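Local coordinates for protein phosphorylated carbohydrates phosphatase TM_1254 (PDB 3KBB) that removes phosphate from several phosphorylated sugars, including erythrose 4-phosphate and fructose 6-phosphate, with the aid of a divalent metal, cobalt giving the highest activity, at residues Val26-Tyr30 with Asn66-Val71; Glu16-Phe20 with Val78-Leu83; Met8-Met13 with Arg117-Leu123. All coordinates share one frame; numbering follows the deposited sequence. Where two conformers were deposited one is given.

Contact 1 of 3, residues Val26-Tyr30 with Asn66-Val71; sequences VAESY and NFKKRV
Val26 is buried, and its two methyls go to different partners of the facing helix. CG1 reaches the ring of Phe67 (3.6 Å to CE1), the two side chains running at about a right angle. CG2 turns to Val71, resting against its CA and CG2. Tyr30, just past the end of helix 19-29, extends the apolar patch: its CE2 lies 3.5 Å from Phe67 CD1. The two ring planes are near parallel, 24° apart, but slid so far that they barely overlap. Phe67 also packs on Leu54 and Met55 of helix 47-57, and the hydroxyl of Tyr30 bonds to Asp62, which fixes the far end of the ring.

Towards solvent the contact changes from hydrocarbon to polar. Arg70 bends at chi2 and chi3, folding its guanidinium back flat over one face of the Tyr30 ring. The planes are 21° apart and Arg70 CZ sits 3.9 Å from the centroid of the Tyr30 ring, a stacked cation-pi pair. From this position Arg70 grips Ser29 side-on. NH2 and NE of Arg70 both donate to the one oxygen, Ser29 OG, at 3.0 and 3.1 Å, with OG near the guanidinium plane. The serine hydroxyl in turn gives its proton to Val26 O, 2.6 Å from OG, in the carbonyl plane and on a lone pair. OG is thus held by three bonds, and the guanidinium is fixed in rotation by a ring on its face and a serine at its edge.

Helices 19-29 and 64-82 pack across each other here, an arrangement characteristic of the all-helical cap inserted after the first motif in beta-phosphoglucomutase-like members of the HAD superfamily.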
loop_
_atom_site.group_PDB
_atom_site.type_symbol
_atom_site.label_atom_id
_atom_site.label_comp_id
_atom_site.label_asym_id
_atom_site.label_seq_id
_atom_site.Cartn_x
_atom_site.Cartn_y
_atom_site.Cartn_z
ATOM N N VAL A 26 4.799 -6.174 20.673
ATOM C CA VAL A 26 5.859 -5.335 21.220
ATOM C C VAL A 26 5.580 -5.075 22.697
ATOM O O VAL A 26 6.445 -5.354 23.545
ATOM C CB VAL A 26 5.966 -3.996 20.492
ATOM C CG1 VAL A 26 6.992 -3.080 21.197
ATOM C CG2 VAL A 26 6.344 -4.240 19.062
ATOM N N ALA A 27 4.372 -4.595 22.997
ATOM C CA ALA A 27 3.991 -4.264 24.374
ATOM C C ALA A 27 4.143 -5.515 25.234
ATOM O O ALA A 27 4.708 -5.463 26.350
ATOM C CB ALA A 27 2.581 -3.768 24.401
ATOM N N GLU A 28 3.631 -6.639 24.721
ATOM C CA GLU A 28 3.687 -7.910 25.441
ATOM C C GLU A 28 5.134 -8.337 25.731
ATOM O O GLU A 28 5.430 -8.896 26.799
ATOM C CB GLU A 28 2.934 -8.984 24.633
ATOM C CG GLU A 28 3.057 -10.371 25.165
ATOM C CD GLU A 28 2.245 -11.367 24.377
ATOM O OE1 GLU A 28 0.993 -11.328 24.470
ATOM O OE2 GLU A 28 2.850 -12.170 23.683
ATOM N N SER A 29 6.046 -8.056 24.803
ATOM C CA SER A 29 7.452 -8.420 25.001
ATOM C C SER A 29 8.081 -7.639 26.174
ATOM O O SER A 29 9.085 -8.087 26.735
ATOM C CB SER A 29 8.291 -8.251 23.697
ATOM O OG SER A 29 8.589 -6.893 23.435
ATOM N N TYR A 30 7.514 -6.479 26.495
ATOM C CA TYR A 30 7.930 -5.671 27.651
ATOM C C TYR A 30 7.064 -5.872 28.914
ATOM O O TYR A 30 7.127 -5.055 29.892
ATOM C CB TYR A 30 7.872 -4.202 27.294
ATOM C CG TYR A 30 8.951 -3.720 26.357
ATOM C CD1 TYR A 30 10.265 -3.523 26.813
ATOM C CD2 TYR A 30 8.650 -3.406 25.038
ATOM C CE1 TYR A 30 11.268 -3.045 25.944
ATOM C CE2 TYR A 30 9.638 -2.898 24.175
ATOM C CZ TYR A 30 10.939 -2.736 24.634
ATOM O OH TYR A 30 11.895 -2.251 23.750
ATOM N N ASN A 66 16.413 0.712 20.842
ATOM C CA ASN A 66 16.041 -0.655 21.187
ATOM C C ASN A 66 14.558 -0.923 20.924
ATOM O O ASN A 66 14.193 -1.985 20.399
ATOM C CB ASN A 66 16.391 -0.951 22.643
ATOM C CG ASN A 66 17.861 -1.318 22.839
ATOM O OD1 ASN A 66 18.570 -1.668 21.883
ATOM N ND2 ASN A 66 18.319 -1.256 24.091
ATOM N N PHE A 67 13.717 0.046 21.277
ATOM C CA PHE A 67 12.271 -0.068 21.063
ATOM C C PHE A 67 11.947 -0.225 19.581
ATOM O O PHE A 67 11.216 -1.144 19.194
ATOM C CB PHE A 67 11.545 1.139 21.646
ATOM C CG PHE A 67 10.039 1.007 21.634
ATOM C CD1 PHE A 67 9.393 0.197 22.570
ATOM C CD2 PHE A 67 9.273 1.693 20.697
ATOM C CE1 PHE A 67 8.002 0.075 22.565
ATOM C CE2 PHE A 67 7.880 1.581 20.678
ATOM C CZ PHE A 67 7.238 0.765 21.612
ATOM N N LYS A 68 12.507 0.671 18.759
ATOM C CA LYS A 68 12.296 0.657 17.303
ATOM C C LYS A 68 12.715 -0.662 16.689
ATOM O O LYS A 68 12.072 -1.152 15.768
ATOM C CB LYS A 68 13.040 1.811 16.629
ATOM C CG LYS A 68 12.340 3.145 16.780
ATOM C CD LYS A 68 13.000 4.239 15.932
ATOM C CE LYS A 68 14.182 4.869 16.654
ATOM N NZ LYS A 68 14.744 6.066 15.942
ATOM N N LYS A 69 13.787 -1.242 17.225
ATOM C CA LYS A 69 14.268 -2.536 16.762
ATOM C C LYS A 69 13.248 -3.635 17.065
ATOM O O LYS A 69 13.037 -4.535 16.256
ATOM C CB LYS A 69 15.629 -2.862 17.399
ATOM C CG LYS A 69 16.237 -4.177 16.878
ATOM C CD LYS A 69 17.648 -4.428 17.375
ATOM C CE LYS A 69 18.149 -5.777 16.862
ATOM N NZ LYS A 69 19.635 -5.878 16.934
ATOM N N ARG A 70 12.629 -3.555 18.244
ATOM C CA ARG A 70 11.639 -4.549 18.662
ATOM C C ARG A 70 10.398 -4.438 17.795
ATOM O O ARG A 70 9.828 -5.446 17.377
ATOM C CB ARG A 70 11.265 -4.345 20.129
ATOM C CG ARG A 70 12.380 -4.679 21.109
ATOM C CD ARG A 70 12.406 -6.150 21.493
ATOM N NE ARG A 70 11.594 -6.425 22.668
ATOM C CZ ARG A 70 11.969 -6.216 23.930
ATOM N NH1 ARG A 70 13.156 -5.696 24.214
ATOM N NH2 ARG A 70 11.137 -6.512 24.914
ATOM N N VAL A 71 9.975 -3.206 17.537
ATOM C CA VAL A 71 8.870 -2.967 16.620
ATOM C C VAL A 71 9.182 -3.596 15.251
ATOM O O VAL A 71 8.341 -4.297 14.659
ATOM C CB VAL A 71 8.578 -1.475 16.492
ATOM C CG1 VAL A 71 7.551 -1.226 15.425
ATOM C CG2 VAL A 71 8.091 -0.905 17.842
#

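Contact 2 of 3, residues Glu16-Phe20 with Val78-Leu83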
loop_
_atom_site.group_PDB
_atom_site.type_symbol
_atom_site.label_atom_id
_atom_site.label_comp_id
_atom_site.label_asym_id
_atom_site.label_seq_id
_atom_site.Cartn_x
_atom_site.Cartn_y
_atom_site.Cartn_z
ATOM N N GLU A 16 -2.196 -2.598 7.118
ATOM C CA GLU A 16 -2.769 -1.730 8.172
ATOM C C GLU A 16 -3.488 -2.553 9.241
ATOM O O GLU A 16 -3.276 -2.296 10.421
ATOM C CB GLU A 16 -3.665 -0.619 7.609
ATOM C CG GLU A 16 -4.099 0.463 8.661
ATOM C CD GLU A 16 -5.402 0.139 9.403
ATOM O OE1 GLU A 16 -6.144 -0.782 8.986
ATOM O OE2 GLU A 16 -5.684 0.827 10.412
ATOM N N PRO A 17 -4.322 -3.533 8.844
ATOM C CA PRO A 17 -5.040 -4.309 9.874
ATOM C C PRO A 17 -4.141 -5.144 10.794
ATOM O O PRO A 17 -4.601 -5.588 11.846
ATOM C CB PRO A 17 -5.922 -5.251 9.058
ATOM C CG PRO A 17 -6.053 -4.614 7.746
ATOM C CD PRO A 17 -4.737 -3.964 7.493
ATOM N N LEU A 18 -2.904 -5.383 10.391
ATOM C CA LEU A 18 -1.982 -6.180 11.224
ATOM C C LEU A 18 -1.153 -5.358 12.182
ATOM O O LEU A 18 -0.361 -5.928 12.945
ATOM C CB LEU A 18 -1.036 -7.006 10.365
ATOM C CG LEU A 18 -1.698 -7.971 9.361
ATOM C CD1 LEU A 18 -0.652 -8.622 8.476
ATOM C CD2 LEU A 18 -2.490 -8.999 10.091
ATOM N N TYR A 19 -1.278 -4.033 12.117
ATOM C CA TYR A 19 -0.486 -3.184 12.999
ATOM C C TYR A 19 -0.829 -3.404 14.468
ATOM O O TYR A 19 0.059 -3.350 15.315
ATOM C CB TYR A 19 -0.636 -1.722 12.615
ATOM C CG TYR A 19 0.418 -1.322 11.620
ATOM C CD1 TYR A 19 0.456 -1.909 10.350
ATOM C CD2 TYR A 19 1.385 -0.382 11.948
ATOM C CE1 TYR A 19 1.435 -1.563 9.426
ATOM C CE2 TYR A 19 2.387 -0.038 11.037
ATOM C CZ TYR A 19 2.384 -0.627 9.770
ATOM O OH TYR A 19 3.362 -0.274 8.877
ATOM N N PHE A 20 -2.109 -3.633 14.764
ATOM C CA PHE A 20 -2.505 -3.859 16.150
ATOM C C PHE A 20 -1.740 -5.039 16.734
ATOM O O PHE A 20 -1.079 -4.898 17.766
ATOM C CB PHE A 20 -4.021 -4.015 16.337
ATOM C CG PHE A 20 -4.398 -4.345 17.753
ATOM C CD1 PHE A 20 -4.373 -3.350 18.736
ATOM C CD2 PHE A 20 -4.701 -5.653 18.122
ATOM C CE1 PHE A 20 -4.683 -3.657 20.074
ATOM C CE2 PHE A 20 -5.008 -5.967 19.442
ATOM C CZ PHE A 20 -4.986 -4.972 20.416
ATOM N N VAL A 78 4.782 -10.845 12.452
ATOM C CA VAL A 78 3.356 -10.743 12.211
ATOM C C VAL A 78 3.079 -10.784 10.703
ATOM O O VAL A 78 2.196 -11.534 10.264
ATOM C CB VAL A 78 2.729 -9.485 12.886
ATOM C CG1 VAL A 78 1.252 -9.333 12.531
ATOM C CG2 VAL A 78 2.884 -9.562 14.418
ATOM N N PHE A 79 3.832 -9.998 9.921
ATOM C CA PHE A 79 3.563 -9.896 8.468
ATOM C C PHE A 79 3.864 -11.239 7.838
ATOM O O PHE A 79 3.061 -11.791 7.065
ATOM C CB PHE A 79 4.400 -8.797 7.803
ATOM C CG PHE A 79 3.955 -7.386 8.130
ATOM C CD1 PHE A 79 2.927 -7.129 9.042
ATOM C CD2 PHE A 79 4.583 -6.311 7.530
ATOM C CE1 PHE A 79 2.538 -5.828 9.349
ATOM C CE2 PHE A 79 4.212 -5.002 7.848
ATOM C CZ PHE A 79 3.182 -4.760 8.741
ATOM N N SER A 80 5.012 -11.792 8.207
ATOM C CA SER A 80 5.387 -13.106 7.734
ATOM C C SER A 80 4.301 -14.135 8.039
ATOM O O SER A 80 3.925 -14.919 7.169
ATOM C CB SER A 80 6.739 -13.522 8.320
ATOM O OG SER A 80 6.902 -14.929 8.216
ATOM N N GLU A 81 3.768 -14.112 9.258
ATOM C CA GLU A 81 2.745 -15.084 9.652
ATOM C C GLU A 81 1.386 -14.819 8.981
ATOM O O GLU A 81 0.740 -15.747 8.475
ATOM C CB GLU A 81 2.578 -15.132 11.177
ATOM C CG GLU A 81 1.826 -16.392 11.686
ATOM C CD GLU A 81 1.226 -16.238 13.085
ATOM O OE1 GLU A 81 1.885 -15.647 13.984
ATOM O OE2 GLU A 81 0.081 -16.714 13.279
ATOM N N LEU A 82 0.962 -13.562 8.952
ATOM C CA LEU A 82 -0.455 -13.276 8.680
ATOM C C LEU A 82 -0.756 -12.473 7.418
ATOM O O LEU A 82 -1.927 -12.334 7.052
ATOM C CB LEU A 82 -1.105 -12.601 9.895
ATOM C CG LEU A 82 -1.288 -13.464 11.163
ATOM C CD1 LEU A 82 -1.629 -12.566 12.338
ATOM C CD2 LEU A 82 -2.337 -14.552 10.985
ATOM N N LEU A 83 0.269 -11.911 6.780
ATOM C CA LEU A 83 0.016 -11.086 5.594
ATOM C C LEU A 83 -0.261 -12.005 4.421
ATOM O O LEU A 83 0.527 -12.879 4.129
ATOM C CB LEU A 83 1.173 -10.138 5.294
ATOM C CG LEU A 83 0.952 -9.066 4.204
ATOM C CD1 LEU A 83 -0.247 -8.150 4.538
ATOM C CD2 LEU A 83 2.191 -8.244 4.019
#
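Leu18 meets Val78, Phe79, Leu82 and Leu83, on and just after the last turns of helix 64-82. Its CB touches both Val78 CG1 and Phe79 CE1, each at 3.9 Å. With CG anti to the carbonyl carbon (chi1 -57°), the isobutyl group reaches outward and its two methyls part company. CD2 lies against Leu82 CB at 3.9 Å, on the more exposed side. CD1 goes to the buried side, 3.8 Å from the backbone N of Leu83 and close to that residue's CB and CD1. Apolar packing alone joins the segments, at the place where the chain enters the helical cap of this HAD-type phosphatase and where it leaves again.

Tyr19 follows, its N bonded back to Glu16 O. Its CB points away from helix 64-82, but the ring returns and sets CE1 3.7 Å from Phe79 CZ, in the plane of the phenylalanine ring and at its edge. The two planes are 50° apart. Beyond this touch, the tyrosine hydroxyl bonds to Lys75. An alanine in place of Phe79 would probably open a gap beside Leu18 and take away the edge that Tyr19 CE1 meets. Phe79 and Leu83 also both pack on Thr15.

Contact 3 of 3, residues Met8-Met13 with Arg117-Leu123; sequences MDGVLM and RLRRLDL. With SO4 (sulfate ion), chain D.
The catalytic loop of a HAD hydrolase, motif I, supplies Met8 and Leu12, which press against Leu118 near the end of helix 111-120. Asp7, just before this segment, is by similarity the nucleophile. A sulfate, probably from the crystallisation liquor, sits beside the loop: Asp9 N donates to sulfate O1 at 2.9 Å, nearly straight at 164°. Thr107, Ser108, Thr109 and Lys140 also bond to it, consistent with the site of a substrate phosphate.

Met8, built as selenomethionine, has its CG anti to the backbone N (chi1 -176°), which carries the chain out to helix 111-120. There SE lies 3.8 Å from Leu118 CG. Leu12 meets the same leucine, its CD1 4.0 Å from Leu118 CD2, while its CB touches Leu123 CD1. Met8, Leu12 and Leu118 all also pack on Leu105 of strand 102-106, at the parallel sheet of the Rossmann-like core.

Residues 8-12 make one helix-like turn, with Met8 O accepting from both Val11 N and Leu12 N, consistent with the squiggle that follows the first strand in HAD enzymes. Gly10 adopts a positive phi that would push a side chain against the preceding carbonyl oxygen. On the opposing segment, Asp122 ends helix 111-120 in a Schellman motif, turning the chain so that Leu123 comes round to Leu12.

Met13 and Arg117 were each deposited in two conformers, so their details are less certain. In one conformer of each, Met13 CG lies 3.6 Å from Leu121 CD1, and Arg117 NH1 is 4.2 Å from Asp9 OD1. That oxygen is well out of the guanidinium plane; Arg117 is salt-bridged to Glu113, and Asp9 OD1 bonds to Thr15.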
loop_
_atom_site.group_PDB
_atom_site.type_symbol
_atom_site.label_atom_id
_atom_site.label_comp_id
_atom_site.label_asym_id
_atom_site.label_seq_id
_atom_site.Cartn_x
_atom_site.Cartn_y
_atom_site.Cartn_z
HETATM N N MSE A 8 0.600 -0.767 -3.950
HETATM C CA MSE A 8 0.873 -2.051 -3.280
HETATM C C MSE A 8 0.001 -2.218 -2.047
HETATM O O MSE A 8 -0.951 -3.019 -2.050
HETATM C CB MSE A 8 2.376 -2.182 -2.958
HETATM C CG MSE A 8 2.647 -3.501 -2.374
HETATM SE SE MSE A 8 4.532 -3.732 -1.891
HETATM C CE MSE A 8 4.670 -2.467 -0.444
ATOM N N ASP A 9 0.292 -1.452 -1.006
ATOM C CA ASP A 9 -0.389 -1.665 0.244
ATOM C C ASP A 9 -1.793 -1.113 0.173
ATOM O O ASP A 9 -2.006 0.056 -0.151
ATOM C CB ASP A 9 0.342 -0.988 1.367
ATOM C CG ASP A 9 -0.285 -1.295 2.694
ATOM O OD1 ASP A 9 -0.070 -2.405 3.175
ATOM O OD2 ASP A 9 -1.013 -0.433 3.234
ATOM N N GLY A 10 -2.730 -1.964 0.511
ATOM C CA GLY A 10 -4.137 -1.606 0.453
ATOM C C GLY A 10 -4.794 -1.988 -0.861
ATOM O O GLY A 10 -5.995 -1.767 -1.038
ATOM N N VAL A 11 -4.026 -2.545 -1.793
ATOM C CA VAL A 11 -4.586 -3.039 -3.032
ATOM C C VAL A 11 -4.153 -4.474 -3.201
ATOM O O VAL A 11 -4.973 -5.360 -3.228
ATOM C CB VAL A 11 -4.154 -2.192 -4.270
ATOM C CG1 VAL A 11 -4.758 -2.726 -5.517
ATOM C CG2 VAL A 11 -4.476 -0.696 -4.082
ATOM N N LEU A 12 -2.840 -4.725 -3.269
ATOM C CA LEU A 12 -2.404 -6.116 -3.435
ATOM C C LEU A 12 -2.498 -6.951 -2.140
ATOM O O LEU A 12 -2.773 -8.163 -2.176
ATOM C CB LEU A 12 -0.973 -6.132 -3.981
ATOM C CG LEU A 12 -0.701 -5.412 -5.301
ATOM C CD1 LEU A 12 0.787 -5.711 -5.662
ATOM C CD2 LEU A 12 -1.602 -5.882 -6.391
HETATM N N MSE A 13 -2.266 -6.276 -1.014
HETATM C CA MSE A 13 -2.421 -6.865 0.298
HETATM C C MSE A 13 -2.503 -5.706 1.286
HETATM O O MSE A 13 -2.193 -4.563 0.940
HETATM C CB MSE A 13 -1.275 -7.833 0.614
HETATM C CG MSE A 13 0.074 -7.213 0.882
HETATM SE SE MSE A 13 0.948 -6.216 -0.575
HETATM C CE MSE A 13 1.268 -4.791 0.677
ATOM N N ARG A 117 8.112 -8.178 1.026
ATOM C CA ARG A 117 6.667 -8.495 1.119
ATOM C C ARG A 117 6.164 -9.163 -0.142
ATOM O O ARG A 117 5.515 -10.206 -0.094
ATOM C CB ARG A 117 5.839 -7.231 1.353
ATOM C CG ARG A 117 5.864 -6.695 2.767
ATOM C CD ARG A 117 4.878 -5.542 2.900
ATOM N NE ARG A 117 5.383 -4.544 3.837
ATOM C CZ ARG A 117 5.005 -3.279 3.881
ATOM N NH1 ARG A 117 4.102 -2.801 3.023
ATOM N NH2 ARG A 117 5.561 -2.484 4.784
ATOM N N LEU A 118 6.467 -8.563 -1.286
ATOM C CA LEU A 118 5.987 -9.095 -2.549
ATOM C C LEU A 118 6.552 -10.486 -2.792
ATOM O O LEU A 118 5.875 -11.352 -3.347
ATOM C CB LEU A 118 6.409 -8.184 -3.699
ATOM C CG LEU A 118 5.702 -6.834 -3.796
ATOM C CD1 LEU A 118 6.434 -6.010 -4.835
ATOM C CD2 LEU A 118 4.228 -7.052 -4.175
ATOM N N ARG A 119 7.822 -10.683 -2.440
ATOM C CA ARG A 119 8.457 -11.999 -2.641
ATOM C C ARG A 119 7.798 -13.082 -1.792
ATOM O O ARG A 119 7.524 -14.183 -2.292
ATOM C CB ARG A 119 9.967 -11.943 -2.392
ATOM C CG ARG A 119 10.727 -13.166 -2.981
ATOM C CD ARG A 119 12.261 -12.979 -2.883
ATOM N NE ARG A 119 13.023 -13.926 -3.715
ATOM C CZ ARG A 119 13.242 -13.779 -5.028
ATOM N NH1 ARG A 119 12.747 -12.731 -5.676
ATOM N NH2 ARG A 119 13.943 -14.686 -5.697
ATOM N N ARG A 120 7.527 -12.773 -0.528
ATOM C CA ARG A 120 6.865 -13.703 0.384
ATOM C C ARG A 120 5.513 -14.103 -0.183
ATOM O O ARG A 120 5.086 -15.242 -0.008
ATOM C CB ARG A 120 6.663 -13.035 1.744
ATOM C CG ARG A 120 6.599 -13.958 2.953
ATOM C CD ARG A 120 6.607 -13.134 4.270
ATOM N NE ARG A 120 7.915 -12.632 4.732
ATOM C CZ ARG A 120 8.163 -11.360 5.070
ATOM N NH1 ARG A 120 7.208 -10.433 4.980
ATOM N NH2 ARG A 120 9.370 -10.999 5.499
ATOM N N LEU A 121 4.845 -13.175 -0.879
ATOM C CA LEU A 121 3.498 -13.442 -1.396
ATOM C C LEU A 121 3.528 -13.939 -2.833
ATOM O O LEU A 121 2.487 -14.204 -3.406
ATOM C CB LEU A 121 2.595 -12.204 -1.263
ATOM C CG LEU A 121 2.304 -11.727 0.165
ATOM C CD1 LEU A 121 1.430 -10.486 0.102
ATOM C CD2 LEU A 121 1.643 -12.815 0.996
ATOM N N ASP A 122 4.726 -14.078 -3.394
ATOM C CA ASP A 122 4.902 -14.485 -4.791
ATOM C C ASP A 122 4.091 -13.625 -5.786
ATOM O O ASP A 122 3.438 -14.149 -6.685
ATOM C CB ASP A 122 4.577 -15.986 -4.973
ATOM C CG ASP A 122 5.008 -16.510 -6.314
ATOM O OD1 ASP A 122 6.031 -16.033 -6.848
ATOM O OD2 ASP A 122 4.303 -17.380 -6.880
ATOM N N LEU A 123 4.119 -12.304 -5.589
ATOM C CA LEU A 123 3.416 -11.350 -6.482
ATOM C C LEU A 123 4.420 -10.546 -7.284
ATOM O O LEU A 123 4.065 -9.858 -8.229
ATOM C CB LEU A 123 2.510 -10.403 -5.673
ATOM C CG LEU A 123 1.331 -10.963 -4.870
ATOM C CD1 LEU A 123 0.635 -9.841 -4.034
ATOM C CD2 LEU A 123 0.349 -11.631 -5.782
HETATM S S SO4 D . 1.952 2.275 -0.540
HETATM O O1 SO4 D . 1.868 0.994 -1.257
HETATM O O2 SO4 D . 0.799 2.436 0.341
HETATM O O3 SO4 D . 3.109 2.265 0.384
HETATM O O4 SO4 D . 1.997 3.480 -1.438
#

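From the N terminus the chain leaves strand 3-7 through 8-13, passes 16-20 and climbs helix 19-29 to 26-30. It then wanders through the cap before descending helix 64-82, past 66-71 and 78-83, and re-enters the core as far as 117-123. The three contacts therefore nest like brackets: contact 1 closes the innermost loop, contact 2 encloses it, and contact 3 encloses both. Contacts 1 and 2 zip the same helix pair at two levels, their centres 15 Å apart. Contact 3 holds the catalytic loop to helix 111-120, and it touches contact 2 mainly through Leu83, which packs on Met13, Arg117 and Leu121, with Ser80 against Arg120, joining the cap helices to the core.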